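Long-range contacts in uncharacterized protein SAV2460 (Streptomyces avermitilis, PDB 2QNG), which is of unknown function but belongs to the TerD family and binds two calcium ions: residues 46-54 / 88-99; 113-121 / 186-195. All blocks are in the same frame, centred on the assembly; numbering follows the deposited sequence. Where two conformers were deposited one is given.

Interaction 1: 46-54 / 88-99; sequences DPATDLDIV and SKDGKGFGWDEV. With CA (calcium ion), chain C; CA (calcium ion), chain B.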
ATOM      1  N   ASP A  46     -22.189  -8.424 -10.622  1.00 21.50           N
ATOM      2  CA  ASP A  46     -21.295  -9.135  -9.702  1.00 21.56           C
ATOM      3  C   ASP A  46     -20.900  -8.188  -8.579  1.00 19.88           C
ATOM      4  O   ASP A  46     -20.993  -6.968  -8.736  1.00 19.74           O
ATOM      5  CB  ASP A  46     -20.019  -9.607 -10.393  1.00 22.01           C
ATOM      6  CG  ASP A  46     -20.230 -10.810 -11.267  1.00 25.72           C
ATOM      7  OD1 ASP A  46     -21.391 -11.236 -11.460  1.00 28.42           O
ATOM      8  OD2 ASP A  46     -19.209 -11.313 -11.778  1.00 29.42           O
ATOM      9  N   PRO A  47     -20.457  -8.740  -7.438  1.00 18.88           N
ATOM     10  CA  PRO A  47     -19.992  -7.887  -6.352  1.00 17.53           C
ATOM     11  C   PRO A  47     -18.848  -6.998  -6.831  1.00 15.97           C
ATOM     12  O   PRO A  47     -17.998  -7.439  -7.606  1.00 15.71           O
ATOM     13  CB  PRO A  47     -19.495  -8.896  -5.306  1.00 18.28           C
ATOM     14  CG  PRO A  47     -20.216 -10.144  -5.612  1.00 20.03           C
ATOM     15  CD  PRO A  47     -20.398 -10.172  -7.081  1.00 19.58           C
ATOM     16  N   ALA A  48     -18.840  -5.758  -6.375  1.00 14.60           N
ATOM     17  CA  ALA A  48     -17.827  -4.793  -6.814  1.00 13.68           C
ATOM     18  C   ALA A  48     -16.433  -5.219  -6.391  1.00 13.19           C
ATOM     19  O   ALA A  48     -16.252  -5.776  -5.299  1.00 14.51           O
ATOM     20  CB  ALA A  48     -18.119  -3.450  -6.227  1.00 14.45           C
ATOM     21  N   THR A  49     -15.443  -4.906  -7.225  1.00 11.19           N
ATOM     22  CA  THR A  49     -14.049  -5.126  -6.880  1.00 10.45           C
ATOM     23  C   THR A  49     -13.528  -3.827  -6.251  1.00  9.25           C
ATOM     24  O   THR A  49     -13.567  -2.761  -6.908  1.00  9.74           O
ATOM     25  CB  THR A  49     -13.210  -5.426  -8.122  1.00 10.77           C
ATOM     26  OG1 THR A  49     -13.677  -6.624  -8.741  1.00 11.06           O
ATOM     27  CG2 THR A  49     -11.763  -5.595  -7.762  1.00 10.20           C
ATOM     28  N   ASP A  50     -13.021  -3.902  -5.013  1.00  9.87           N
ATOM     29  CA  ASP A  50     -12.579  -2.711  -4.288  1.00  9.68           C
ATOM     30  C   ASP A  50     -11.213  -3.022  -3.701  1.00  9.38           C
ATOM     31  O   ASP A  50     -11.099  -3.869  -2.822  1.00 10.36           O
ATOM     32  CB  ASP A  50     -13.601  -2.416  -3.173  1.00 10.48           C
ATOM     33  CG  ASP A  50     -13.262  -1.164  -2.369  1.00 11.03           C
ATOM     34  OD1 ASP A  50     -12.277  -0.443  -2.724  1.00 11.28           O
ATOM     35  OD2 ASP A  50     -13.979  -0.913  -1.368  1.00 12.64           O
ATOM     36  N   LEU A  51     -10.186  -2.372  -4.233  1.00  8.59           N
ATOM     37  CA  LEU A  51      -8.843  -2.431  -3.685  1.00  8.45           C
ATOM     38  C   LEU A  51      -8.617  -1.181  -2.860  1.00  8.00           C
ATOM     39  O   LEU A  51      -9.101  -0.101  -3.244  1.00  8.88           O
ATOM     40  CB  LEU A  51      -7.774  -2.520  -4.802  1.00  9.29           C
ATOM     41  CG  LEU A  51      -7.549  -3.910  -5.447  1.00 10.34           C
ATOM     42  CD1 LEU A  51      -8.827  -4.579  -6.000  1.00 10.65           C
ATOM     43  CD2 LEU A  51      -6.478  -3.818  -6.527  1.00  9.54           C
ATOM     44  N   ASP A  52      -7.891  -1.323  -1.750  1.00  8.14           N
ATOM     45  CA  ASP A  52      -7.533  -0.167  -0.937  1.00  7.56           C
ATOM     46  C   ASP A  52      -6.036  -0.143  -0.711  1.00  8.10           C
ATOM     47  O   ASP A  52      -5.437  -1.168  -0.381  1.00  9.58           O
ATOM     48  CB  ASP A  52      -8.197  -0.238   0.438  1.00  9.92           C
ATOM     49  CG  ASP A  52      -9.701   0.010   0.391  1.00  9.65           C
ATOM     50  OD1 ASP A  52     -10.215   0.631  -0.540  1.00 12.59           O
ATOM     51  OD2 ASP A  52     -10.393  -0.392   1.342  1.00 14.58           O
ATOM     52  N   ILE A  53      -5.434   1.047  -0.840  1.00  8.33           N
ATOM     53  CA  ILE A  53      -4.034   1.240  -0.459  1.00  8.69           C
ATOM     54  C   ILE A  53      -3.990   1.490   1.052  1.00  8.71           C
ATOM     55  O   ILE A  53      -4.823   2.233   1.603  1.00  9.85           O
ATOM     56  CB  ILE A  53      -3.421   2.441  -1.191  1.00  8.77           C
ATOM     57  CG1 ILE A  53      -3.511   2.250  -2.707  1.00  9.42           C
ATOM     58  CG2 ILE A  53      -1.983   2.622  -0.749  1.00  9.61           C
ATOM     59  CD1 ILE A  53      -3.059   3.477  -3.499  1.00 11.66           C
ATOM     60  N   VAL A  54      -3.012   0.856   1.695  1.00  9.10           N
ATOM     61  CA  VAL A  54      -2.809   1.089   3.126  0.50  9.76           C
ATOM     62  C   VAL A  54      -1.323   1.247   3.397  1.00  9.87           C
ATOM     63  O   VAL A  54      -0.478   0.609   2.763  1.00 10.37           O
ATOM     64  CB  VAL A  54      -3.455  -0.021   4.021  0.50 11.05           C
ATOM     65  CG1 VAL A  54      -2.942  -1.352   3.631  0.50 11.63           C
ATOM     66  CG2 VAL A  54      -3.190   0.243   5.507  0.50 11.45           C
ATOM     67  N   SER A  88     -11.178   4.613  -4.832  1.00  9.85           N
ATOM     68  CA  SER A  88     -12.271   4.076  -5.639  1.00 10.21           C
ATOM     69  C   SER A  88     -12.784   2.839  -4.946  1.00 10.99           C
ATOM     70  O   SER A  88     -11.994   2.031  -4.449  1.00 11.55           O
ATOM     71  CB  SER A  88     -11.740   3.652  -7.005  1.00 10.34           C
ATOM     72  OG  SER A  88     -12.771   3.056  -7.769  1.00 11.69           O
ATOM     73  N   LYS A  89     -14.100   2.661  -4.943  1.00 11.03           N
ATOM     74  CA  LYS A  89     -14.699   1.460  -4.358  1.00 11.96           C
ATOM     75  C   LYS A  89     -15.111   0.449  -5.402  1.00 11.19           C
ATOM     76  O   LYS A  89     -15.681  -0.582  -5.076  1.00 11.47           O
ATOM     77  CB  LYS A  89     -15.854   1.827  -3.410  1.00 14.80           C
ATOM     78  CG  LYS A  89     -15.339   2.680  -2.227  1.00 19.29           C
ATOM     79  CD  LYS A  89     -16.202   2.661  -1.001  1.00 22.91           C
ATOM     80  CE  LYS A  89     -15.582   3.512   0.108  1.00 22.35           C
ATOM     81  NZ  LYS A  89     -15.279   4.927  -0.307  1.00 25.87           N
ATOM     82  N   ASP A  90     -14.812   0.727  -6.673  1.00  9.88           N
ATOM     83  CA  ASP A  90     -15.274  -0.174  -7.733  1.00 10.37           C
ATOM     84  C   ASP A  90     -14.361  -0.261  -8.945  1.00  9.21           C
ATOM     85  O   ASP A  90     -14.588  -1.090  -9.808  1.00 10.27           O
ATOM     86  CB  ASP A  90     -16.718   0.142  -8.155  1.00 11.08           C
ATOM     87  CG  ASP A  90     -16.894   1.595  -8.573  1.00 11.27           C
ATOM     88  OD1 ASP A  90     -15.890   2.214  -9.014  1.00 11.19           O
ATOM     89  OD2 ASP A  90     -18.048   2.097  -8.470  1.00 13.41           O
ATOM     90  N   GLY A  91     -13.311   0.567  -8.992  1.00  9.50           N
ATOM     91  CA  GLY A  91     -12.423   0.531 -10.130  1.00  8.57           C
ATOM     92  C   GLY A  91     -12.959   1.237 -11.372  1.00  8.44           C
ATOM     93  O   GLY A  91     -12.264   1.290 -12.387  1.00  8.26           O
ATOM     94  N   LYS A  92     -14.167   1.785 -11.305  1.00  8.12           N
ATOM     95  CA  LYS A  92     -14.736   2.453 -12.492  1.00  8.27           C
ATOM     96  C   LYS A  92     -13.987   3.739 -12.761  1.00  8.68           C
ATOM     97  O   LYS A  92     -13.934   4.625 -11.899  1.00  9.81           O
ATOM     98  CB  LYS A  92     -16.229   2.707 -12.300  1.00  8.51           C
ATOM     99  CG  LYS A  92     -17.002   1.415 -12.335  1.00  8.73           C
ATOM    100  CD  LYS A  92     -18.468   1.610 -11.936  1.00  8.53           C
ATOM    101  CE  LYS A  92     -19.236   0.296 -12.054  1.00 10.20           C
ATOM    102  NZ  LYS A  92     -20.682   0.413 -11.689  1.00 12.66           N
ATOM    103  N   GLY A  93     -13.403   3.831 -13.956  1.00  7.49           N
ATOM    104  CA  GLY A  93     -12.579   4.993 -14.262  1.00  8.29           C
ATOM    105  C   GLY A  93     -11.265   4.575 -14.876  1.00  7.35           C
ATOM    106  O   GLY A  93     -10.635   3.611 -14.405  1.00  8.11           O
ATOM    107  N   PHE A  94     -10.875   5.278 -15.929  1.00  8.42           N
ATOM    108  CA  PHE A  94      -9.636   5.019 -16.643  1.00  8.55           C
ATOM    109  C   PHE A  94      -8.465   5.599 -15.847  1.00  9.13           C
ATOM    110  O   PHE A  94      -8.611   6.585 -15.145  1.00 10.31           O
ATOM    111  CB  PHE A  94      -9.754   5.711 -18.022  1.00  9.88           C
ATOM    112  CG  PHE A  94      -8.593   5.464 -18.951  1.00 11.00           C
ATOM    113  CD1 PHE A  94      -8.487   4.276 -19.660  1.00 14.99           C
ATOM    114  CD2 PHE A  94      -7.625   6.451 -19.137  1.00 12.78           C
ATOM    115  CE1 PHE A  94      -7.395   4.074 -20.526  1.00 15.73           C
ATOM    116  CE2 PHE A  94      -6.553   6.252 -19.995  1.00 15.09           C
ATOM    117  CZ  PHE A  94      -6.447   5.066 -20.667  1.00 15.77           C
ATOM    118  N   GLY A  95      -7.289   5.002 -15.977  1.00  8.98           N
ATOM    119  CA  GLY A  95      -6.131   5.557 -15.289  1.00  8.68           C
ATOM    120  C   GLY A  95      -6.067   5.104 -13.843  1.00  8.44           C
ATOM    121  O   GLY A  95      -6.639   4.065 -13.485  1.00  9.96           O
ATOM    122  N   TRP A  96      -5.368   5.870 -13.011  1.00  8.44           N
ATOM    123  CA  TRP A  96      -5.140   5.425 -11.632  1.00  8.30           C
ATOM    124  C   TRP A  96      -6.395   5.622 -10.790  1.00  8.21           C
ATOM    125  O   TRP A  96      -6.979   6.702 -10.786  1.00 10.18           O
ATOM    126  CB  TRP A  96      -3.928   6.163 -11.059  1.00  8.95           C
ATOM    127  CG  TRP A  96      -2.696   5.837 -11.856  1.00  9.25           C
ATOM    128  CD1 TRP A  96      -2.068   6.645 -12.762  1.00 11.52           C
ATOM    129  CD2 TRP A  96      -2.022   4.565 -11.918  1.00  9.08           C
ATOM    130  NE1 TRP A  96      -1.027   5.968 -13.340  1.00 12.35           N
ATOM    131  CE2 TRP A  96      -0.982   4.685 -12.863  1.00  9.79           C
ATOM    132  CE3 TRP A  96      -2.188   3.353 -11.256  1.00  9.21           C
ATOM    133  CZ2 TRP A  96      -0.098   3.628 -13.143  1.00 10.71           C
ATOM    134  CZ3 TRP A  96      -1.330   2.297 -11.547  1.00 10.83           C
ATOM    135  CH2 TRP A  96      -0.300   2.445 -12.483  1.00 11.15           C
ATOM    136  N   ASP A  97      -6.834   4.557 -10.119  1.00  8.29           N
ATOM    137  CA  ASP A  97      -8.070   4.604  -9.340  1.00  8.01           C
ATOM    138  C   ASP A  97      -7.861   5.048  -7.900  1.00  8.50           C
ATOM    139  O   ASP A  97      -8.741   5.681  -7.315  1.00  9.73           O
ATOM    140  CB  ASP A  97      -8.757   3.234  -9.342  1.00  8.02           C
ATOM    141  CG  ASP A  97      -9.159   2.804 -10.728  1.00  6.89           C
ATOM    142  OD1 ASP A  97     -10.029   3.468 -11.349  1.00  8.64           O
ATOM    143  OD2 ASP A  97      -8.630   1.799 -11.220  1.00  8.74           O
ATOM    144  N   GLU A  98      -6.699   4.739  -7.333  0.50  8.43           N
ATOM    145  CA  GLU A  98      -6.438   5.111  -5.949  0.50  8.97           C
ATOM    146  C   GLU A  98      -4.965   5.461  -5.837  0.50  8.47           C
ATOM    147  O   GLU A  98      -4.108   4.771  -6.388  0.50  8.28           O
ATOM    148  CB  GLU A  98      -6.861   3.950  -5.039  0.50 10.21           C
ATOM    149  CG  GLU A  98      -6.816   4.212  -3.536  0.50 10.35           C
ATOM    150  CD  GLU A  98      -7.783   3.312  -2.750  0.50  9.53           C
ATOM    151  OE1 GLU A  98      -8.919   3.034  -3.215  0.50 10.26           O
ATOM    152  OE2 GLU A  98      -7.417   2.903  -1.635  0.50  9.82           O
ATOM    153  N   VAL A  99      -4.686   6.579  -5.166  1.00  8.53           N
ATOM    154  CA  VAL A  99      -3.347   7.146  -5.120  1.00  8.80           C
ATOM    155  C   VAL A  99      -3.073   7.586  -3.697  1.00  8.25           C
ATOM    156  O   VAL A  99      -3.922   8.217  -3.078  1.00  8.62           O
ATOM    157  CB  VAL A  99      -3.203   8.363  -6.077  1.00 10.10           C
ATOM    158  CG1 VAL A  99      -1.781   8.904  -6.051  1.00 11.33           C
ATOM    159  CG2 VAL A  99      -3.627   7.995  -7.519  1.00 10.77           C
TER
HETATM  160 CA    CA C 202     -10.798   1.328  -2.582  1.00 10.15          CA
HETATM  161 CA    CA B 201     -10.073   1.691 -13.176  1.00  7.76          CA
HETATM  162  O   HOH W   1     -16.124  -3.348  -9.485  1.00 11.51           O
HETATM  163  O   HOH W   2      -7.456   2.897   1.615  1.00 15.17           O
HETATM  164  O   HOH W   3      -8.030   1.894 -14.323  1.00  9.14           O
HETATM  165  O   HOH W   4     -10.796   0.717 -15.232  1.00  9.12           O
HETATM  166  O   HOH W   5     -11.899   2.895  -1.244  1.00 15.50           O

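Interaction 2: 113-121 / 186-195; sequences RVVVGVVIQ and PATFARVMGG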
ATOM      1  N   ARG A 113      10.619   3.030   9.698  1.00 12.25           N
ATOM      2  CA  ARG A 113      10.210   2.132   8.633  1.00 12.13           C
ATOM      3  C   ARG A 113       8.763   2.384   8.276  1.00 11.78           C
ATOM      4  O   ARG A 113       7.950   2.704   9.136  1.00 11.82           O
ATOM      5  CB  ARG A 113      10.413   0.681   9.081  1.00 12.69           C
ATOM      6  CG  ARG A 113       9.998  -0.389   8.077  1.00 12.38           C
ATOM      7  CD  ARG A 113      10.586  -1.774   8.484  1.00 13.82           C
ATOM      8  NE  ARG A 113      10.135  -2.855   7.606  1.00 15.40           N
ATOM      9  CZ  ARG A 113       9.117  -3.668   7.882  1.00 15.62           C
ATOM     10  NH1 ARG A 113       8.441  -3.542   9.017  1.00 14.38           N
ATOM     11  NH2 ARG A 113       8.799  -4.629   7.020  1.00 18.08           N
ATOM     12  N   VAL A 114       8.483   2.295   6.976  1.00 10.81           N
ATOM     13  CA  VAL A 114       7.120   2.430   6.455  1.00 10.35           C
ATOM     14  C   VAL A 114       6.891   1.275   5.498  1.00  9.53           C
ATOM     15  O   VAL A 114       7.744   0.994   4.647  1.00 10.64           O
ATOM     16  CB  VAL A 114       6.943   3.767   5.684  1.00 10.53           C
ATOM     17  CG1 VAL A 114       5.509   3.882   5.095  1.00 12.22           C
ATOM     18  CG2 VAL A 114       7.211   4.925   6.608  1.00 11.52           C
ATOM     19  N   VAL A 115       5.734   0.622   5.634  1.00  9.51           N
ATOM     20  CA  VAL A 115       5.341  -0.446   4.728  1.00  9.60           C
ATOM     21  C   VAL A 115       4.077  -0.014   4.006  1.00  9.23           C
ATOM     22  O   VAL A 115       3.170   0.539   4.617  1.00  9.13           O
ATOM     23  CB  VAL A 115       5.091  -1.787   5.481  1.00  9.17           C
ATOM     24  CG1 VAL A 115       4.684  -2.889   4.498  1.00 10.56           C
ATOM     25  CG2 VAL A 115       6.387  -2.206   6.198  1.00 10.23           C
ATOM     26  N   VAL A 116       4.037  -0.233   2.701  1.00 10.12           N
ATOM     27  CA  VAL A 116       2.835   0.031   1.929  1.00 10.16           C
ATOM     28  C   VAL A 116       2.244  -1.269   1.400  1.00 10.13           C
ATOM     29  O   VAL A 116       2.969  -2.231   1.163  1.00 10.39           O
ATOM     30  CB  VAL A 116       3.099   1.017   0.756  1.00 11.20           C
ATOM     31  CG1 VAL A 116       3.334   2.395   1.291  1.00 12.62           C
ATOM     32  CG2 VAL A 116       4.293   0.590  -0.083  1.00 13.63           C
ATOM     33  N   GLY A 117       0.927  -1.295   1.251  1.00  9.42           N
ATOM     34  CA  GLY A 117       0.251  -2.509   0.795  1.00  9.34           C
ATOM     35  C   GLY A 117      -1.045  -2.208   0.106  1.00  8.17           C
ATOM     36  O   GLY A 117      -1.511  -1.056   0.089  1.00  8.72           O
ATOM     37  N   VAL A 118      -1.629  -3.273  -0.455  1.00  8.58           N
ATOM     38  CA  VAL A 118      -2.880  -3.184  -1.169  1.00  8.75           C
ATOM     39  C   VAL A 118      -3.731  -4.344  -0.675  1.00  9.38           C
ATOM     40  O   VAL A 118      -3.283  -5.500  -0.712  1.00 10.04           O
ATOM     41  CB  VAL A 118      -2.676  -3.283  -2.697  1.00  9.71           C
ATOM     42  CG1 VAL A 118      -4.006  -3.297  -3.448  1.00 10.72           C
ATOM     43  CG2 VAL A 118      -1.780  -2.142  -3.194  1.00 10.87           C
ATOM     44  N   VAL A 119      -4.944  -4.031  -0.206  1.00  9.01           N
ATOM     45  CA  VAL A 119      -5.894  -5.067   0.182  1.00  9.31           C
ATOM     46  C   VAL A 119      -7.043  -5.133  -0.799  1.00  8.89           C
ATOM     47  O   VAL A 119      -7.457  -4.098  -1.333  1.00  9.69           O
ATOM     48  CB  VAL A 119      -6.451  -4.820   1.607  1.00 10.30           C
ATOM     49  CG1 VAL A 119      -5.333  -4.789   2.609  1.00 12.99           C
ATOM     50  CG2 VAL A 119      -7.272  -3.513   1.697  1.00 12.26           C
ATOM     51  N   ILE A 120      -7.582  -6.334  -0.995  1.00  8.59           N
ATOM     52  CA  ILE A 120      -8.806  -6.498  -1.736  1.00  8.78           C
ATOM     53  C   ILE A 120      -9.903  -6.681  -0.707  1.00  9.12           C
ATOM     54  O   ILE A 120      -9.811  -7.553   0.165  1.00 10.40           O
ATOM     55  CB  ILE A 120      -8.763  -7.735  -2.622  1.00  8.49           C
ATOM     56  CG1 ILE A 120      -7.578  -7.681  -3.591  1.00  8.94           C
ATOM     57  CG2 ILE A 120     -10.113  -7.897  -3.365  1.00 10.51           C
ATOM     58  CD1 ILE A 120      -7.266  -9.006  -4.225  1.00  9.28           C
ATOM     59  N   GLN A 121     -10.932  -5.839  -0.768  1.00  9.93           N
ATOM     60  CA  GLN A 121     -12.057  -6.007   0.164  1.00 10.49           C
ATOM     61  C   GLN A 121     -12.728  -7.359  -0.074  1.00 11.15           C
ATOM     62  O   GLN A 121     -12.911  -7.777  -1.220  1.00 12.20           O
ATOM     63  CB  GLN A 121     -13.084  -4.890  -0.011  1.00 10.38           C
ATOM     64  CG  GLN A 121     -12.568  -3.538   0.511  1.00 12.10           C
ATOM     65  CD  GLN A 121     -12.465  -3.482   2.041  1.00 13.20           C
ATOM     66  OE1 GLN A 121     -13.151  -4.226   2.750  1.00 14.77           O
ATOM     67  NE2 GLN A 121     -11.587  -2.632   2.542  1.00 13.66           N
ATOM     68  N   PRO A 186      -8.861  -7.220   5.218  1.00 12.43           N
ATOM     69  CA  PRO A 186      -8.231  -5.899   5.426  1.00 12.89           C
ATOM     70  C   PRO A 186      -7.858  -5.553   6.859  1.00 13.08           C
ATOM     71  O   PRO A 186      -6.757  -5.043   7.099  1.00 13.77           O
ATOM     72  CB  PRO A 186      -9.289  -4.932   4.882  1.00 13.45           C
ATOM     73  CG  PRO A 186      -9.924  -5.732   3.770  1.00 14.11           C
ATOM     74  CD  PRO A 186     -10.081  -7.109   4.394  1.00 13.28           C
ATOM     75  N   ALA A 187      -8.752  -5.838   7.802  1.00 13.03           N
ATOM     76  CA  ALA A 187      -8.476  -5.481   9.196  1.00 13.01           C
ATOM     77  C   ALA A 187      -7.289  -6.244   9.782  1.00 12.69           C
ATOM     78  O   ALA A 187      -6.452  -5.671  10.506  1.00 13.46           O
ATOM     79  CB  ALA A 187      -9.697  -5.664  10.040  1.00 14.28           C
ATOM     80  N   THR A 188      -7.207  -7.525   9.455  1.00 11.41           N
ATOM     81  CA  THR A 188      -6.107  -8.333   9.932  1.00 11.01           C
ATOM     82  C   THR A 188      -4.795  -7.910   9.267  1.00 11.00           C
ATOM     83  O   THR A 188      -3.779  -7.749   9.947  1.00 10.78           O
ATOM     84  CB  THR A 188      -6.381  -9.831   9.713  1.00 11.88           C
ATOM     85  OG1 THR A 188      -7.600 -10.183  10.375  1.00 15.07           O
ATOM     86  CG2 THR A 188      -5.246 -10.688  10.232  1.00 11.32           C
ATOM     87  N   PHE A 189      -4.840  -7.716   7.949  1.00 11.25           N
ATOM     88  CA  PHE A 189      -3.664  -7.297   7.205  1.00 10.97           C
ATOM     89  C   PHE A 189      -3.047  -6.043   7.814  1.00 11.77           C
ATOM     90  O   PHE A 189      -1.821  -5.965   7.972  1.00 12.33           O
ATOM     91  CB  PHE A 189      -4.041  -7.038   5.752  1.00 10.86           C
ATOM     92  CG  PHE A 189      -2.897  -6.568   4.908  1.00 10.45           C
ATOM     93  CD1 PHE A 189      -1.928  -7.455   4.469  1.00 10.71           C
ATOM     94  CD2 PHE A 189      -2.801  -5.237   4.538  1.00 11.32           C
ATOM     95  CE1 PHE A 189      -0.874  -7.010   3.678  1.00  9.58           C
ATOM     96  CE2 PHE A 189      -1.765  -4.805   3.717  1.00 11.05           C
ATOM     97  CZ  PHE A 189      -0.827  -5.690   3.275  1.00 10.60           C
ATOM     98  N   ALA A 190      -3.885  -5.062   8.156  1.00 12.05           N
ATOM     99  CA  ALA A 190      -3.371  -3.806   8.699  1.00 13.39           C
ATOM    100  C   ALA A 190      -2.577  -4.000   9.978  1.00 13.47           C
ATOM    101  O   ALA A 190      -1.694  -3.207  10.295  1.00 15.39           O
ATOM    102  CB  ALA A 190      -4.479  -2.776   8.895  1.00 13.89           C
ATOM    103  N   ARG A 191      -2.878  -5.071  10.716  1.00 12.39           N
ATOM    104  CA  ARG A 191      -2.192  -5.307  11.987  1.00 12.67           C
ATOM    105  C   ARG A 191      -0.897  -6.073  11.806  1.00 12.74           C
ATOM    106  O   ARG A 191       0.001  -5.976  12.651  1.00 13.98           O
ATOM    107  CB  ARG A 191      -3.076  -6.085  12.975  1.00 12.42           C
ATOM    108  CG  ARG A 191      -4.433  -5.472  13.267  1.00 15.61           C
ATOM    109  CD  ARG A 191      -4.393  -4.024  13.697  1.00 19.07           C
ATOM    110  NE  ARG A 191      -3.498  -3.750  14.817  1.00 19.85           N
ATOM    111  CZ  ARG A 191      -2.919  -2.566  15.044  1.00 19.89           C
ATOM    112  NH1 ARG A 191      -3.166  -1.536  14.235  1.00 22.44           N
ATOM    113  NH2 ARG A 191      -2.119  -2.411  16.092  1.00 19.31           N
ATOM    114  N   VAL A 192      -0.815  -6.874  10.737  1.00 11.55           N
ATOM    115  CA  VAL A 192       0.311  -7.808  10.565  1.00 11.79           C
ATOM    116  C   VAL A 192       1.263  -7.432   9.435  1.00 11.46           C
ATOM    117  O   VAL A 192       2.309  -8.069   9.254  1.00 11.90           O
ATOM    118  CB  VAL A 192      -0.166  -9.284  10.418  1.00 11.87           C
ATOM    119  CG1 VAL A 192      -0.983  -9.697  11.628  1.00 12.84           C
ATOM    120  CG2 VAL A 192      -0.952  -9.496   9.103  1.00 12.06           C
HETATM  121  N   MSE A 193       0.919  -6.378   8.686  1.00 11.00           N
HETATM  122  CA  MSE A 193       1.686  -6.050   7.480  1.00 11.76           C
HETATM  123  C   MSE A 193       3.145  -5.626   7.720  1.00 12.10           C
HETATM  124  O   MSE A 193       3.926  -5.547   6.767  1.00 12.35           O
HETATM  125  CB  MSE A 193       0.969  -4.965   6.636  1.00 11.13           C
HETATM  126  CG  MSE A 193       0.820  -3.638   7.372  1.00 11.84           C
HETATM  127 SE   MSE A 193      -0.331  -2.371   6.455  1.00 16.12          SE
HETATM  128  CE  MSE A 193       0.826  -2.044   4.926  1.00 11.42           C
ATOM    129  N   GLY A 194       3.513  -5.347   8.964  1.00 12.30           N
ATOM    130  CA  GLY A 194       4.889  -5.001   9.283  1.00 13.50           C
ATOM    131  C   GLY A 194       5.850  -6.157   9.476  1.00 14.34           C
ATOM    132  O   GLY A 194       7.050  -5.922   9.640  1.00 14.85           O
ATOM    133  N   GLY A 195       5.352  -7.397   9.437  1.00 15.00           N
ATOM    134  CA  GLY A 195       6.214  -8.562   9.702  1.00 17.99           C
ATOM    135  C   GLY A 195       7.417  -8.654   8.775  1.00 19.79           C
ATOM    136  O   GLY A 195       7.307  -8.394   7.583  1.00 19.97           O
TER
HETATM  137  O   HOH W   6       6.398  -6.353   6.078  1.00 16.60           O

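Interaction 1: 46-54 / 88-99
Glu98 reaches from strand 98-102 to the backbone of strand 51-59, and its carboxylate divides its work between a calcium ion and an amide. From CB outward, Glu98 CB lies 4.1 Å from Ile53 CD1, and Glu98 CG, swung anti to the backbone N (chi1 -173°), packs against the same CD1 at 3.8 Å, the two side chains running past each other in opposite directions. Beyond CG the chain stays extended and the oxygens part company. Glu98 OE1 is a calcium ligand at 2.6 Å and also accepts from Ser88 N on its anti side. Glu98 OE2 receives Ile53 N at 2.8 Å, a fairly straight bond (160°) that comes from above the carboxylate plane, 43° out of it; a water joins this oxygen less closely to Ile53 O. In this conformer the calcium ion and two amides hold the carboxylate.

The same ion collects Asp50 OD1, Leu51 O and Asp52 OD1 from 46-54, Ser88 O from the facing loop and a water, so the metal itself ties the two segments together at one end of a beta-sandwich, where strands 51-59 and 98-102 of its two sheets begin. Only one oxygen of each aspartate is used; Asp52 OD2 turns to Gln121. Asp50 OD1 and Ser88 O stand 3.0 Å apart, a closeness of two acceptors explained by the shared calcium.

On the loop side of the ion, Asp50 CB rests 3.4 Å from Lys89 O, while the lysine's amino group pairs with Asp87. Thr49 O receives a CA-H...O contact from Asp90, and a water bridges Thr49 N to Asp90 O. Ser88 OG accepts from the amides of Asp90 and Gly91, an ST turn and ST motif that shape the loop as it enters the second calcium site, where Asp97 binds through both carboxylate oxygens beside the carbonyls of Gly91, Gly93 and Trp39.

Interaction 2: 113-121 / 186-195
Arg113 NH1 donates to Gly194 O at 2.8 Å, the oxygen lying at the edge of the guanidinium and the N-H meeting a carbonyl lone pair in the carbonyl plane (C=O...donor angle 128°). NH2 adds a weak bond to the same oxygen and donates to a water that in turn donates to Met193 O and Gly195 O. An extended chain from CG to NE carries the guanidinium out to the turn, and Val115 CG2 sits over the centre of one face, 3.4 Å above the plane. Outside the contact NE forms a salt bridge with Glu164, and NH1 also serves Ala63 O. A leucine at this position would probably cost Gly194 O its guanidinium donor, leave Glu164 without this positive partner and set the water-bound turn freer to move.

Strand 113-120 belongs to one sheet of the TerD beta-sandwich, and helix 186-192 lies along it nearly antiparallel, at 162° with axes 9.0 Å apart, followed by a type I turn from Val192 to Gly195.

Selenomethionine Met193 bends at chi3 (-68°) and lays Met193 CE 3.5 Å from Val115 O and 3.8 Å from Gly117 N, against the strand backbone. Gly117 leaves room for the Phe189 ring, whose edge faces the glycine CA; a CB there would clash with Phe189 CZ and crowd Met193 CE. Val119 CG1 comes obliquely on the ring, 3.2 Å from Phe189 CD2, a tight approach, while Met193 CB lies over one face, offset toward the rim. The other methyl of Val119, CG2, meets Pro186 CB at 4.0 Å. At the helix start Pro186 CG touches the Gln121 amide through both OE1 and NE2, the latter being held by Asp52.

In the fold
Along the chain, interaction 1 closes before interaction 2 opens, strand 98-102 being followed by strand 111-120; their centres are about 17 Å apart. Interaction 1 spans the sandwich, since strands 51-59 and 98-102 lie in different sheets, whereas interaction 2 sets the C-terminal helix 186-192 against the sheet containing 51-59. Strands 51-59 and 111-120 are antiparallel neighbours there, and Val54 O to Gly117 N (2.8 Å) is a probable hydrogen bond between them. Val54 CG1 also packs 3.6 Å from Phe189 CE2. The second-shell link is Gln121 NE2 to Asp52 OD2, which is likely to orient that calcium-binding carboxylate.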